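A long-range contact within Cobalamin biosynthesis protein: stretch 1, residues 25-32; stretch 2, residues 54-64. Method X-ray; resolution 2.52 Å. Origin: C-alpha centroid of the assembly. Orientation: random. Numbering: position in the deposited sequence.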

# COMPACT_ATOMS: atom_id res chain seq x y z
N ALA A 25 16.01 10.76 -6.07
CA ALA A 25 15.33 12.05 -5.98
C ALA A 25 14.18 11.98 -5.00
O ALA A 25 13.98 12.89 -4.20
N ILE A 26 13.42 10.88 -5.07
CA ILE A 26 12.34 10.60 -4.13
C ILE A 26 12.88 10.47 -2.71
O ILE A 26 12.32 11.05 -1.78
N ILE A 27 13.97 9.71 -2.56
CA ILE A 27 14.61 9.47 -1.26
C ILE A 27 15.07 10.77 -0.61
O ILE A 27 14.77 11.02 0.56
N ALA A 28 15.76 11.60 -1.39
CA ALA A 28 16.20 12.93 -0.98
C ALA A 28 15.04 13.80 -0.51
O ALA A 28 15.14 14.47 0.52
N ALA A 29 13.94 13.76 -1.26
CA ALA A 29 12.73 14.52 -0.97
C ALA A 29 12.05 14.11 0.35
O ALA A 29 11.51 14.96 1.06
N VAL A 30 12.07 12.82 0.65
CA VAL A 30 11.45 12.30 1.87
C VAL A 30 12.31 12.68 3.08
O VAL A 30 11.79 13.18 4.07
N ARG A 31 13.62 12.48 2.99
CA ARG A 31 14.53 12.82 4.08
C ARG A 31 14.63 14.32 4.35
O ARG A 31 14.85 14.73 5.50
N ALA A 32 14.47 15.13 3.31
CA ALA A 32 14.42 16.59 3.46
C ALA A 32 13.14 17.03 4.16
O ALA A 32 13.18 17.94 4.97
N ALA A 54 8.60 2.95 -11.50
CA ALA A 54 9.67 2.16 -10.91
C ALA A 54 10.47 2.97 -9.91
O ALA A 54 10.95 2.42 -8.92
N GLY A 55 10.61 4.27 -10.17
CA GLY A 55 11.39 5.16 -9.31
C GLY A 55 10.85 5.24 -7.90
O GLY A 55 11.61 5.20 -6.94
N LEU A 56 9.53 5.31 -7.79
CA LEU A 56 8.84 5.41 -6.51
C LEU A 56 8.87 4.10 -5.73
O LEU A 56 9.02 4.11 -4.50
N ALA A 57 8.74 2.98 -6.44
CA ALA A 57 8.77 1.67 -5.81
C ALA A 57 10.17 1.31 -5.32
O ALA A 57 10.31 0.66 -4.28
N GLU A 58 11.18 1.74 -6.06
CA GLU A 58 12.58 1.52 -5.69
C GLU A 58 13.02 2.39 -4.50
O GLU A 58 13.91 2.00 -3.75
N ALA A 59 12.39 3.55 -4.35
CA ALA A 59 12.71 4.49 -3.27
C ALA A 59 12.16 4.03 -1.94
O ALA A 59 12.79 4.22 -0.91
N ALA A 60 10.97 3.44 -1.98
CA ALA A 60 10.37 2.79 -0.83
C ALA A 60 11.24 1.64 -0.33
O ALA A 60 11.33 1.41 0.87
N LYS A 61 11.89 0.94 -1.26
CA LYS A 61 12.82 -0.15 -0.94
C LYS A 61 14.08 0.42 -0.30
O LYS A 61 14.59 -0.14 0.67
N GLY A 62 14.55 1.53 -0.84
CA GLY A 62 15.72 2.24 -0.32
C GLY A 62 15.48 2.85 1.05
O GLY A 62 16.36 2.82 1.90
N LEU A 63 14.27 3.38 1.25
CA LEU A 63 13.89 3.92 2.55
C LEU A 63 13.43 2.83 3.53
O LEU A 63 13.20 3.11 4.70
N SER A 64 13.31 1.60 3.01
CA SER A 64 12.77 0.44 3.73
C SER A 64 11.37 0.70 4.33
O SER A 64 11.08 0.30 5.46

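Two helices cross here at 54° with their axes 9.0 Å apart at closest approach, and Ile26, Ile27 and Val30 pack against Ala59, Leu56 and Leu63, with Gly62 leaving room for Ile27. The CA atoms come nearest at Ile27 and Ala59, 5.7 Å apart. No hydrogen bond spans the contact; it is held by apolar packing.

Walking along stretch 1, Ala25 makes no contact, and Ile26 is the first residue to engage. Its CA-to-CB bond points toward stretch 2, and with chi1 and chi2 both m the side chain lies across three residues. Its CB sits 3.6 Å from Ala59 CB, its CG2 lies 4.0 Å from Leu56 CD1, and its CG1 is 4.0 Å from the carbonyl O of Gly55. Leu56 meets it with chi1 t and chi2 p.

Ile27 points sideways, yet its m,t rotamer brings the side chain against Ala59, Gly62 and Leu63. Its CG1 is 3.8 Å from Ala59 CB and 4.1 Å from Leu63 CG, while CD1 reaches to 4.3 Å from Gly62 CA. The glycine matters to this fit: an ideal CB on Gly62 would stand 2.9 Å from Ile27 CD1, a clash.

Ala28 points away and Ala29 is out of reach, so contact resumes one turn after Ile26 at Val30. This residue points toward stretch 2 with chi1 t, placing its CG2 4.0 Å from Leu63 CD1. Leu63, in the m,t rotamer, starts sideways but brings its end nearer, and gives up more area to the contact than any other residue.

Arg31 also starts sideways and bends nearer at its end. Leu63 CD2 covers one face of its guanidinium, 4.3 Å from Arg31 CZ, an apolar use of a charged group at an exposed position.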

# COMPACT_ATOMS: atom_id res chain seq x y z
CB ALA A 25 14.84 12.49 -7.34
CB ILE A 26 11.58 9.30 -4.49
CG1 ILE A 26 11.41 9.10 -6.01
CG2 ILE A 26 10.27 9.19 -3.72
CD1 ILE A 26 10.40 9.98 -6.70
CB ILE A 27 15.79 8.46 -1.37
CG1 ILE A 27 15.28 7.05 -1.66
CG2 ILE A 27 16.63 8.44 -0.09
CD1 ILE A 27 16.35 6.08 -2.09
CB ALA A 28 16.93 13.61 -2.11
CB ALA A 29 11.75 14.40 -2.12
CB VAL A 30 11.19 10.77 1.79
CG1 VAL A 30 10.65 10.22 3.11
CG2 VAL A 30 10.20 10.46 0.68
CB ARG A 31 15.92 12.22 3.86
CG ARG A 31 16.00 10.71 4.04
CD ARG A 31 17.43 10.29 4.36
NE ARG A 31 17.74 8.95 3.84
CZ ARG A 31 17.55 7.81 4.51
NH1 ARG A 31 17.04 7.83 5.74
NH2 ARG A 31 17.87 6.66 3.95
CB ALA A 32 14.56 17.28 2.11
CB ALA A 54 10.57 1.59 -11.99
CB LEU A 56 7.41 5.88 -6.74
CG LEU A 56 6.43 6.21 -5.61
CD1 LEU A 56 7.09 6.86 -4.40
CD2 LEU A 56 5.38 7.14 -6.18
CB ALA A 57 8.25 0.62 -6.78
CB GLU A 58 13.52 1.77 -6.88
CG GLU A 58 13.53 0.66 -7.94
CD GLU A 58 14.20 -0.61 -7.46
OE1 GLU A 58 15.45 -0.63 -7.37
OE2 GLU A 58 13.49 -1.60 -7.18
CB ALA A 59 12.18 5.85 -3.60
CB ALA A 60 8.98 2.29 -1.17
CB LYS A 61 13.16 -0.95 -2.20
CG LYS A 61 13.97 -2.23 -1.95
CD LYS A 61 13.90 -3.19 -3.14
CE LYS A 61 14.95 -2.89 -4.21
NZ LYS A 61 16.33 -3.31 -3.82
CB LEU A 63 12.79 4.97 2.40
CG LEU A 63 13.09 6.30 1.71
CD1 LEU A 63 11.81 6.88 1.17
CD2 LEU A 63 13.75 7.30 2.65
CB SER A 64 13.77 -0.10 4.76
OG SER A 64 13.81 0.71 5.92